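Local coordinates for protein dihydroorotase (Campylobacter jejuni subsp. jejuni, PDB 3PNU) that probably catalyses the reversible, zinc-dependent cyclisation of N-carbamoyl-L-aspartate to dihydroorotate in de novo pyrimidine biosynthesis, at residues Glu166-Glu174 with Met187-Leu198; Ala249-Phe258 with Lys304-Tyr314. All blocks are in the same frame, centred on the assembly; numbering follows the deposited sequence.

Contact 1 of 2, residues Glu166-Glu174 with Met187-Leu198. With ZN (zinc ion), chain C.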
loop_
_atom_site.group_PDB
_atom_site.type_symbol
_atom_site.label_atom_id
_atom_site.label_comp_id
_atom_site.label_asym_id
_atom_site.label_seq_id
_atom_site.Cartn_x
_atom_site.Cartn_y
_atom_site.Cartn_z
ATOM N N GLU A 166 0.194 7.099 -12.517
ATOM C CA GLU A 166 1.238 7.413 -13.488
ATOM C C GLU A 166 0.850 6.981 -14.907
ATOM O O GLU A 166 0.991 7.771 -15.856
ATOM C CB GLU A 166 2.592 6.833 -13.096
ATOM C CG GLU A 166 3.660 7.099 -14.136
ATOM C CD GLU A 166 5.036 6.610 -13.724
ATOM O OE1 GLU A 166 5.730 6.051 -14.598
ATOM O OE2 GLU A 166 5.416 6.771 -12.538
ATOM N N SER A 167 0.375 5.753 -15.070
ATOM C CA SER A 167 -0.009 5.322 -16.404
ATOM C C SER A 167 -1.107 6.194 -16.978
ATOM O O SER A 167 -1.103 6.460 -18.162
ATOM C CB SER A 167 -0.438 3.872 -16.419
ATOM O OG SER A 167 0.694 3.056 -16.172
ATOM N N ASN A 168 -2.035 6.657 -16.147
ATOM C CA ASN A 168 -3.099 7.510 -16.658
ATOM C C ASN A 168 -2.581 8.892 -17.014
ATOM O O ASN A 168 -3.234 9.631 -17.761
ATOM C CB ASN A 168 -4.290 7.606 -15.670
ATOM C CG ASN A 168 -4.944 6.261 -15.418
ATOM O OD1 ASN A 168 -4.602 5.273 -16.049
ATOM N ND2 ASN A 168 -5.871 6.222 -14.486
ATOM N N PHE A 169 -1.415 9.253 -16.487
ATOM C CA PHE A 169 -0.833 10.564 -16.778
ATOM C C PHE A 169 -0.133 10.559 -18.160
ATOM O O PHE A 169 0.217 11.593 -18.694
ATOM C CB PHE A 169 0.151 10.961 -15.691
ATOM C CG PHE A 169 0.451 12.426 -15.676
ATOM C CD1 PHE A 169 -0.319 13.285 -14.911
ATOM C CD2 PHE A 169 1.465 12.947 -16.445
ATOM C CE1 PHE A 169 -0.063 14.637 -14.908
ATOM C CE2 PHE A 169 1.725 14.299 -16.452
ATOM C CZ PHE A 169 0.966 15.149 -15.688
ATOM N N ALA A 170 0.052 9.375 -18.729
ATOM C CA ALA A 170 0.715 9.233 -20.016
ATOM C C ALA A 170 0.088 10.090 -21.122
ATOM O O ALA A 170 0.803 10.714 -21.912
ATOM C CB ALA A 170 0.723 7.757 -20.432
ATOM N N LYS A 171 -1.236 10.129 -21.179
ATOM C CA LYS A 171 -1.934 10.886 -22.234
ATOM C C LYS A 171 -1.619 12.354 -22.096
ATOM O O LYS A 171 -1.568 13.046 -23.092
ATOM C CB LYS A 171 -3.466 10.661 -22.195
ATOM C CG LYS A 171 -4.152 11.262 -20.954
ATOM C CD LYS A 171 -5.455 10.508 -20.598
ATOM C CE LYS A 171 -5.863 10.782 -19.165
ATOM N NZ LYS A 171 -6.562 9.632 -18.581
ATOM N N ILE A 172 -1.408 12.828 -20.868
ATOM C CA ILE A 172 -1.045 14.223 -20.661
ATOM C C ILE A 172 0.373 14.518 -21.201
ATOM O O ILE A 172 0.558 15.436 -21.994
ATOM C CB ILE A 172 -1.161 14.615 -19.198
ATOM C CG1 ILE A 172 -2.628 14.508 -18.772
ATOM C CG2 ILE A 172 -0.639 16.036 -18.983
ATOM C CD1 ILE A 172 -2.852 14.707 -17.323
ATOM N N TYR A 173 1.372 13.753 -20.781
ATOM C CA TYR A 173 2.710 13.932 -21.321
ATOM C C TYR A 173 2.709 13.878 -22.847
ATOM O O TYR A 173 3.497 14.541 -23.502
ATOM C CB TYR A 173 3.654 12.809 -20.887
ATOM C CG TYR A 173 4.230 12.936 -19.540
ATOM C CD1 TYR A 173 4.865 14.128 -19.140
ATOM C CD2 TYR A 173 4.245 11.857 -18.660
ATOM C CE1 TYR A 173 5.429 14.246 -17.902
ATOM C CE2 TYR A 173 4.847 11.972 -17.400
ATOM C CZ TYR A 173 5.424 13.160 -17.030
ATOM O OH TYR A 173 6.008 13.284 -15.793
ATOM N N GLU A 174 1.848 13.041 -23.398
ATOM C CA GLU A 174 1.789 12.866 -24.824
ATOM C C GLU A 174 1.254 14.132 -25.503
ATOM O O GLU A 174 1.821 14.580 -26.501
ATOM C CB GLU A 174 0.951 11.628 -25.168
ATOM C CG GLU A 174 1.094 11.181 -26.609
ATOM C CD GLU A 174 0.587 9.768 -26.869
ATOM O OE1 GLU A 174 -0.165 9.229 -26.023
ATOM O OE2 GLU A 174 0.951 9.205 -27.930
ATOM N N MET A 187 10.016 13.497 -17.599
ATOM C CA MET A 187 9.094 12.710 -16.804
ATOM C C MET A 187 9.877 12.275 -15.557
ATOM O O MET A 187 10.662 11.329 -15.612
ATOM C CB MET A 187 8.634 11.482 -17.607
ATOM C CG MET A 187 7.961 11.828 -18.945
ATOM S SD MET A 187 7.256 10.423 -19.834
ATOM C CE MET A 187 8.708 9.422 -20.104
ATOM N N GLU A 188 9.697 12.980 -14.444
ATOM C CA GLU A 188 10.428 12.644 -13.212
ATOM C C GLU A 188 10.036 11.329 -12.607
ATOM O O GLU A 188 8.914 10.849 -12.799
ATOM C CB GLU A 188 10.254 13.737 -12.164
ATOM C CG GLU A 188 10.883 15.057 -12.575
ATOM C CD GLU A 188 12.408 14.967 -12.733
ATOM O OE1 GLU A 188 13.065 14.066 -12.124
ATOM O OE2 GLU A 188 12.940 15.819 -13.466
ATOM N N HIS A 189 10.973 10.760 -11.841
ATOM C CA HIS A 189 10.809 9.455 -11.183
ATOM C C HIS A 189 9.779 8.529 -11.829
ATOM O O HIS A 189 8.729 8.254 -11.260
ATOM C CB HIS A 189 10.498 9.618 -9.707
ATOM C CG HIS A 189 9.464 10.651 -9.406
ATOM N ND1 HIS A 189 8.205 10.629 -9.958
ATOM C CD2 HIS A 189 9.489 11.715 -8.566
ATOM C CE1 HIS A 189 7.511 11.661 -9.504
ATOM N NE2 HIS A 189 8.262 12.324 -8.645
ATOM N N ILE A 190 10.072 8.044 -13.021
ATOM C CA ILE A 190 9.125 7.144 -13.664
ATOM C C ILE A 190 9.158 5.816 -12.944
ATOM O O ILE A 190 10.208 5.387 -12.429
ATOM C CB ILE A 190 9.354 6.979 -15.146
ATOM C CG1 ILE A 190 10.723 6.347 -15.456
ATOM C CG2 ILE A 190 9.209 8.346 -15.845
ATOM C CD1 ILE A 190 10.848 5.894 -16.965
ATOM N N THR A 191 8.001 5.170 -12.908
ATOM C CA THR A 191 7.826 3.926 -12.190
ATOM C C THR A 191 7.008 2.875 -12.915
ATOM O O THR A 191 6.690 1.866 -12.332
ATOM C CB THR A 191 7.077 4.226 -10.903
ATOM O OG1 THR A 191 5.778 4.742 -11.232
ATOM C CG2 THR A 191 7.857 5.274 -10.051
ATOM N N THR A 192 6.668 3.113 -14.171
ATOM C CA THR A 192 5.836 2.204 -14.920
ATOM C C THR A 192 6.411 1.854 -16.278
ATOM O O THR A 192 7.150 2.633 -16.898
ATOM C CB THR A 192 4.479 2.853 -15.237
ATOM O OG1 THR A 192 4.690 4.008 -16.062
ATOM C CG2 THR A 192 3.722 3.257 -13.955
ATOM N N LYS A 193 6.036 0.686 -16.760
ATOM C CA LYS A 193 6.432 0.253 -18.080
ATOM C C LYS A 193 5.797 1.200 -19.103
ATOM O O LYS A 193 6.379 1.494 -20.140
ATOM C CB LYS A 193 5.981 -1.179 -18.294
ATOM C CG LYS A 193 6.393 -1.794 -19.634
ATOM C CD LYS A 193 6.065 -3.265 -19.647
ATOM C CE LYS A 193 6.344 -3.896 -21.000
ATOM N NZ LYS A 193 6.044 -5.359 -20.978
ATOM N N THR A 194 4.607 1.699 -18.794
ATOM C CA THR A 194 3.940 2.621 -19.684
ATOM C C THR A 194 4.833 3.812 -20.004
ATOM O O THR A 194 4.924 4.207 -21.157
ATOM C CB THR A 194 2.628 3.173 -19.074
ATOM O OG1 THR A 194 1.796 2.087 -18.646
ATOM C CG2 THR A 194 1.876 4.050 -20.084
ATOM N N LEU A 195 5.489 4.389 -19.000
ATOM C CA LEU A 195 6.322 5.570 -19.274
ATOM C C LEU A 195 7.684 5.174 -19.829
ATOM O O LEU A 195 8.305 5.937 -20.566
ATOM C CB LEU A 195 6.403 6.528 -18.075
ATOM C CG LEU A 195 5.059 7.160 -17.690
ATOM C CD1 LEU A 195 5.246 8.271 -16.652
ATOM C CD2 LEU A 195 4.316 7.750 -18.923
ATOM N N CYS A 196 8.155 3.986 -19.492
ATOM C CA CYS A 196 9.388 3.516 -20.104
ATOM C C CYS A 196 9.179 3.466 -21.612
ATOM O O CYS A 196 10.027 3.894 -22.360
ATOM C CB CYS A 196 9.790 2.138 -19.596
ATOM S SG CYS A 196 10.265 2.172 -17.874
ATOM N N GLU A 197 8.039 2.959 -22.045
ATOM C CA GLU A 197 7.727 2.859 -23.481
ATOM C C GLU A 197 7.453 4.197 -24.134
ATOM O O GLU A 197 7.988 4.471 -25.203
ATOM C CB GLU A 197 6.549 1.904 -23.708
ATOM C CG GLU A 197 6.946 0.447 -23.424
ATOM C CD GLU A 197 5.795 -0.548 -23.494
ATOM O OE1 GLU A 197 4.629 -0.149 -23.732
ATOM O OE2 GLU A 197 6.073 -1.752 -23.294
ATOM N N LEU A 198 6.645 5.037 -23.484
ATOM C CA LEU A 198 6.305 6.356 -24.023
ATOM C C LEU A 198 7.556 7.208 -24.259
ATOM O O LEU A 198 7.578 8.031 -25.147
ATOM C CB LEU A 198 5.358 7.112 -23.083
ATOM C CG LEU A 198 4.751 8.425 -23.608
ATOM C CD1 LEU A 198 3.688 8.172 -24.722
ATOM C CD2 LEU A 198 4.122 9.203 -22.485
HETATM ZN ZN ZN C . 7.769 13.914 -7.461
HETATM O O HOH W 1 6.430 11.311 -14.066
HETATM O O HOH W 2 8.710 13.048 -5.895
#

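Contact 2 of 2, residues Ala249-Phe258 with Lys304-Tyr314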
loop_
_atom_site.group_PDB
_atom_site.type_symbol
_atom_site.label_atom_id
_atom_site.label_comp_id
_atom_site.label_asym_id
_atom_site.label_seq_id
_atom_site.Cartn_x
_atom_site.Cartn_y
_atom_site.Cartn_z
ATOM N N ALA A 249 17.924 1.738 -17.251
ATOM C CA ALA A 249 19.062 2.192 -16.471
ATOM C C ALA A 249 20.305 1.362 -16.792
ATOM O O ALA A 249 21.359 1.908 -17.120
ATOM C CB ALA A 249 18.745 2.131 -14.976
ATOM N N PHE A 250 20.175 0.044 -16.728
ATOM C CA PHE A 250 21.327 -0.842 -16.959
ATOM C C PHE A 250 21.916 -0.724 -18.345
ATOM O O PHE A 250 23.117 -0.898 -18.503
ATOM C CB PHE A 250 21.009 -2.314 -16.664
ATOM C CG PHE A 250 20.592 -2.581 -15.245
ATOM C CD1 PHE A 250 21.106 -1.838 -14.202
ATOM C CD2 PHE A 250 19.750 -3.638 -14.952
ATOM C CE1 PHE A 250 20.734 -2.107 -12.882
ATOM C CE2 PHE A 250 19.386 -3.911 -13.641
ATOM C CZ PHE A 250 19.882 -3.140 -12.609
ATOM N N SER A 251 21.086 -0.433 -19.343
ATOM C CA SER A 251 21.566 -0.284 -20.711
ATOM C C SER A 251 22.139 1.120 -20.946
ATOM O O SER A 251 22.679 1.393 -22.002
ATOM C CB SER A 251 20.433 -0.501 -21.695
ATOM O OG SER A 251 19.479 0.560 -21.600
ATOM N N GLY A 252 22.005 2.006 -19.967
ATOM C CA GLY A 252 22.477 3.376 -20.100
ATOM C C GLY A 252 21.708 4.202 -21.116
ATOM O O GLY A 252 22.213 5.217 -21.578
ATOM N N TYR A 253 20.486 3.788 -21.457
ATOM C CA TYR A 253 19.663 4.519 -22.434
ATOM C C TYR A 253 19.832 6.034 -22.264
ATOM O O TYR A 253 19.625 6.584 -21.186
ATOM C CB TYR A 253 18.199 4.106 -22.357
ATOM C CG TYR A 253 17.371 4.744 -23.426
ATOM C CD1 TYR A 253 17.512 4.354 -24.744
ATOM C CD2 TYR A 253 16.440 5.737 -23.125
ATOM C CE1 TYR A 253 16.762 4.936 -25.746
ATOM C CE2 TYR A 253 15.677 6.324 -24.127
ATOM C CZ TYR A 253 15.848 5.915 -25.433
ATOM O OH TYR A 253 15.102 6.472 -26.442
ATOM N N GLU A 254 20.196 6.678 -23.366
ATOM C CA GLU A 254 20.577 8.092 -23.398
ATOM C C GLU A 254 19.592 9.149 -22.870
ATOM O O GLU A 254 20.032 10.226 -22.462
ATOM C CB GLU A 254 20.997 8.459 -24.827
ATOM C CG GLU A 254 19.848 8.321 -25.827
ATOM C CD GLU A 254 20.269 8.509 -27.277
ATOM O OE1 GLU A 254 19.606 7.903 -28.139
ATOM O OE2 GLU A 254 21.259 9.234 -27.551
ATOM N N LYS A 255 18.289 8.871 -22.884
ATOM C CA LYS A 255 17.314 9.859 -22.415
ATOM C C LYS A 255 16.891 9.662 -20.944
ATOM O O LYS A 255 16.005 10.373 -20.443
ATOM C CB LYS A 255 16.095 9.893 -23.335
ATOM C CG LYS A 255 16.450 10.147 -24.802
ATOM C CD LYS A 255 15.264 10.670 -25.622
ATOM C CE LYS A 255 14.020 9.790 -25.575
ATOM N NZ LYS A 255 12.851 10.475 -26.252
ATOM N N VAL A 256 17.520 8.697 -20.265
ATOM C CA VAL A 256 17.248 8.432 -18.869
ATOM C C VAL A 256 18.421 8.946 -18.035
ATOM O O VAL A 256 19.574 8.795 -18.426
ATOM C CB VAL A 256 16.989 6.955 -18.626
ATOM C CG1 VAL A 256 17.148 6.624 -17.158
ATOM C CG2 VAL A 256 15.591 6.586 -19.137
ATOM N N MET A 257 18.114 9.571 -16.903
ATOM C CA MET A 257 19.115 10.151 -16.018
ATOM C C MET A 257 18.800 9.732 -14.606
ATOM O O MET A 257 17.646 9.544 -14.261
ATOM C CB MET A 257 19.031 11.673 -16.076
ATOM C CG MET A 257 19.363 12.291 -17.423
ATOM S SD MET A 257 18.753 13.986 -17.581
ATOM C CE MET A 257 17.025 13.728 -17.947
ATOM N N PHE A 258 19.812 9.576 -13.769
ATOM C CA PHE A 258 19.535 9.219 -12.402
ATOM C C PHE A 258 19.033 10.433 -11.644
ATOM O O PHE A 258 19.580 11.528 -11.767
ATOM C CB PHE A 258 20.753 8.648 -11.707
ATOM C CG PHE A 258 20.572 8.524 -10.246
ATOM C CD1 PHE A 258 19.821 7.506 -9.725
ATOM C CD2 PHE A 258 21.136 9.445 -9.392
ATOM C CE1 PHE A 258 19.633 7.396 -8.353
ATOM C CE2 PHE A 258 20.962 9.339 -8.026
ATOM C CZ PHE A 258 20.197 8.315 -7.516
ATOM N N LYS A 304 27.147 6.607 -17.474
ATOM C CA LYS A 304 26.157 7.234 -18.356
ATOM C C LYS A 304 24.881 7.642 -17.601
ATOM O O LYS A 304 24.379 8.770 -17.739
ATOM C CB LYS A 304 25.760 6.282 -19.479
ATOM C CG LYS A 304 26.687 6.240 -20.711
ATOM C CD LYS A 304 26.324 5.034 -21.582
ATOM C CE LYS A 304 26.998 5.004 -22.943
ATOM N NZ LYS A 304 26.312 5.882 -23.953
ATOM N N PHE A 305 24.377 6.718 -16.799
ATOM C CA PHE A 305 23.153 6.902 -16.044
ATOM C C PHE A 305 23.279 8.006 -14.996
ATOM O O PHE A 305 22.362 8.813 -14.832
ATOM C CB PHE A 305 22.735 5.546 -15.446
ATOM C CG PHE A 305 21.491 5.590 -14.597
ATOM C CD1 PHE A 305 20.289 6.035 -15.124
ATOM C CD2 PHE A 305 21.519 5.136 -13.285
ATOM C CE1 PHE A 305 19.155 6.066 -14.344
ATOM C CE2 PHE A 305 20.381 5.156 -12.511
ATOM C CZ PHE A 305 19.195 5.623 -13.040
ATOM N N LEU A 306 24.424 8.059 -14.315
ATOM C CA LEU A 306 24.685 9.059 -13.283
ATOM C C LEU A 306 25.224 10.384 -13.771
ATOM O O LEU A 306 25.176 11.375 -13.033
ATOM C CB LEU A 306 25.738 8.536 -12.304
ATOM C CG LEU A 306 25.361 7.840 -11.024
ATOM C CD1 LEU A 306 26.638 7.313 -10.384
ATOM C CD2 LEU A 306 24.649 8.843 -10.100
ATOM N N SER A 307 25.775 10.422 -14.979
ATOM C CA SER A 307 26.400 11.659 -15.411
ATOM C C SER A 307 26.430 11.990 -16.887
ATOM O O SER A 307 26.002 13.085 -17.257
ATOM C CB SER A 307 27.840 11.681 -14.894
ATOM O OG SER A 307 28.404 12.973 -14.983
ATOM N N ASP A 308 26.935 11.087 -17.725
ATOM C CA ASP A 308 27.095 11.417 -19.156
ATOM C C ASP A 308 25.792 11.709 -19.904
ATOM O O ASP A 308 25.779 12.550 -20.814
ATOM C CB ASP A 308 27.892 10.341 -19.930
ATOM C CG ASP A 308 29.252 10.032 -19.309
ATOM O OD1 ASP A 308 29.637 10.637 -18.297
ATOM O OD2 ASP A 308 29.941 9.151 -19.845
ATOM N N ASN A 309 24.712 11.021 -19.550
ATOM C CA ASN A 309 23.442 11.240 -20.232
ATOM C C ASN A 309 22.964 12.656 -19.978
ATOM O O ASN A 309 22.607 13.384 -20.904
ATOM C CB ASN A 309 22.373 10.227 -19.804
ATOM C CG ASN A 309 22.695 8.801 -20.251
ATOM O OD1 ASN A 309 23.737 8.560 -20.848
ATOM N ND2 ASN A 309 21.789 7.845 -19.952
ATOM N N THR A 310 22.962 13.050 -18.713
ATOM C CA THR A 310 22.558 14.385 -18.364
ATOM C C THR A 310 23.481 15.375 -19.056
ATOM O O THR A 310 23.017 16.315 -19.676
ATOM C CB THR A 310 22.652 14.622 -16.865
ATOM O OG1 THR A 310 21.720 13.775 -16.187
ATOM C CG2 THR A 310 22.360 16.067 -16.538
ATOM N N CYS A 311 24.786 15.157 -18.959
ATOM C CA CYS A 311 25.753 16.081 -19.584
ATOM C C CYS A 311 25.504 16.268 -21.069
ATOM O O CYS A 311 25.558 17.386 -21.558
ATOM C CB CYS A 311 27.207 15.672 -19.316
ATOM S SG CYS A 311 27.706 15.963 -17.593
ATOM N N LYS A 312 25.204 15.189 -21.771
ATOM C CA LYS A 312 24.946 15.267 -23.208
ATOM C C LYS A 312 23.620 15.976 -23.531
ATOM O O LYS A 312 23.561 16.796 -24.432
ATOM C CB LYS A 312 24.970 13.871 -23.837
ATOM C CG LYS A 312 24.740 13.912 -25.327
ATOM C CD LYS A 312 24.968 12.577 -25.982
ATOM C CE LYS A 312 24.803 12.697 -27.490
ATOM N NZ LYS A 312 25.207 11.428 -28.149
ATOM N N ILE A 313 22.575 15.660 -22.771
ATOM C CA ILE A 313 21.253 16.249 -22.948
ATOM C C ILE A 313 21.232 17.756 -22.786
ATOM O O ILE A 313 20.567 18.462 -23.555
ATOM C CB ILE A 313 20.255 15.632 -21.950
ATOM C CG1 ILE A 313 19.958 14.192 -22.363
ATOM C CG2 ILE A 313 18.962 16.467 -21.894
ATOM C CD1 ILE A 313 19.173 13.401 -21.347
ATOM N N TYR A 314 21.961 18.254 -21.794
ATOM C CA TYR A 314 21.979 19.694 -21.510
ATOM C C TYR A 314 23.265 20.435 -21.914
ATOM O O TYR A 314 23.284 21.657 -21.869
ATOM C CB TYR A 314 21.714 19.958 -20.012
ATOM C CG TYR A 314 20.377 19.474 -19.513
ATOM C CD1 TYR A 314 20.270 18.280 -18.814
ATOM C CD2 TYR A 314 19.205 20.194 -19.765
ATOM C CE1 TYR A 314 19.055 17.826 -18.364
ATOM C CE2 TYR A 314 17.985 19.738 -19.321
ATOM C CZ TYR A 314 17.920 18.548 -18.612
ATOM O OH TYR A 314 16.713 18.063 -18.148
HETATM O O HOH W 3 22.133 11.812 -22.980
HETATM O O HOH W 4 23.675 8.990 -26.498
#

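Contact 1 of 2, residues Glu166-Glu174 with Met187-Leu198
OE1 of Glu-166 is gripped by two groups at the front of helix 193-201. Thr-191 N reaches it at 3.0 Å along a nearly straight bond (169°), on the lone pair facing the other carboxylate oxygen, while the Thr-192 hydroxyl OG1 donates to it at 2.7 Å from above the carboxylate plane. This is one of the loops between strand and helix of the zinc-dependent TIM barrel: it leaves strand 185-187, carries His-189, and enters the helix through Thr-192, the N-cap. Thr-192 OG1 also accepts from Leu-195 N, so one hydroxyl ties the carboxylate to the first helical turn. With CG anti to its backbone N (chi1 177°) and the chain extended, Glu-166 reaches across to the loop. Its OE2 faces Thr-191 OG1, which is also bonded to Lys-237. Further along, Ser-167 OG and Thr-194 OG1 share a hydrogen bond of 2.9 Å, and Ala-170 CB packs on Leu-195 CD2.

His-189 NE2 binds zinc at 2.0 Å, and His-155 binds the same ion. At the strand end, Met-187 lies across the ring of Tyr-173 in a Met-aromatic contact, SD 3.9 Å from the ring centroid. Its CG sits over the ring centre, and Phe-169 CE2 covers the opposite face. A water at the ring edge joins Tyr-173 OH (2.7 Å) to Glu-188 O.

Contact 2 of 2, residues Ala249-Phe258 with Lys304-Tyr314
The side-chain amide of Asn-309 reaches from helix 299-314 to the turn leading into strand 256-258, and its ND2 bonds to a carbonyl at each end, those of Gly-252 and Val-256. The bond to Val-256 O is nearly straight (169°) at 2.9 Å, arriving almost end-on to the carbonyl; the one to Gly-252 O measures 3.1 Å, and there the donor stands well above the carbonyl plane. Both acceptors lie close to the plane of the amide, so the pair fixes its rotation. Gly-252 closes helix 239-250 in a Schellman motif, and Tyr-253 to Val-256 form a type I turn; Asn-309 thus ties a helix end and a strand start to one helix. A water donates to both Glu-254 O and Asn-309 O, adding a second polar link.

Farther along the strand, Phe-258 N donates to Phe-305 O at 2.9 Å. This carbonyl lies in the wider pi-type turn at 304-308, in which Asn-309 N bonds to Lys-304 O. With CG trans to its own N (chi1 178°), Phe-305 carries its ring toward the strand, Ala-249 CB centred over one face and Phe-258 CB over the other, with Val-256 CG1 at its edge. Met-257 SD meets Ile-313 CD1 tip to tip at 3.8 Å and lies at the edge of the Tyr-314 ring, a Met-aromatic contact.

Strand 256-258 pairs with strand 205-209 and, through Phe-258, bonds to Met-33 of strand 31-35; helix 299-314 packs against it, and helix 285-296 borders Phe-258 and Leu-306.

Both contacts are largely buried and belong to the same barrel, their centres about 18 Å apart, with no element in common. Each draws on the parallel sheet: contact 1 includes the end of strand 185-187, contact 2 strand 256-258, with strand 205-209 between them. Helix 239-250 also connects them, since it covers Ile-190 and Cys-196 of contact 1 and ends in contact 2. Their chemistry differs with position. Contact 1 grips a carboxylate with threonine donors beside a zinc ligand, whereas in contact 2 a neutral amide satisfies backbone carbonyls where strand 256-258 begins, and the Phe-258 side chain is still about 12 Å from a zinc ion.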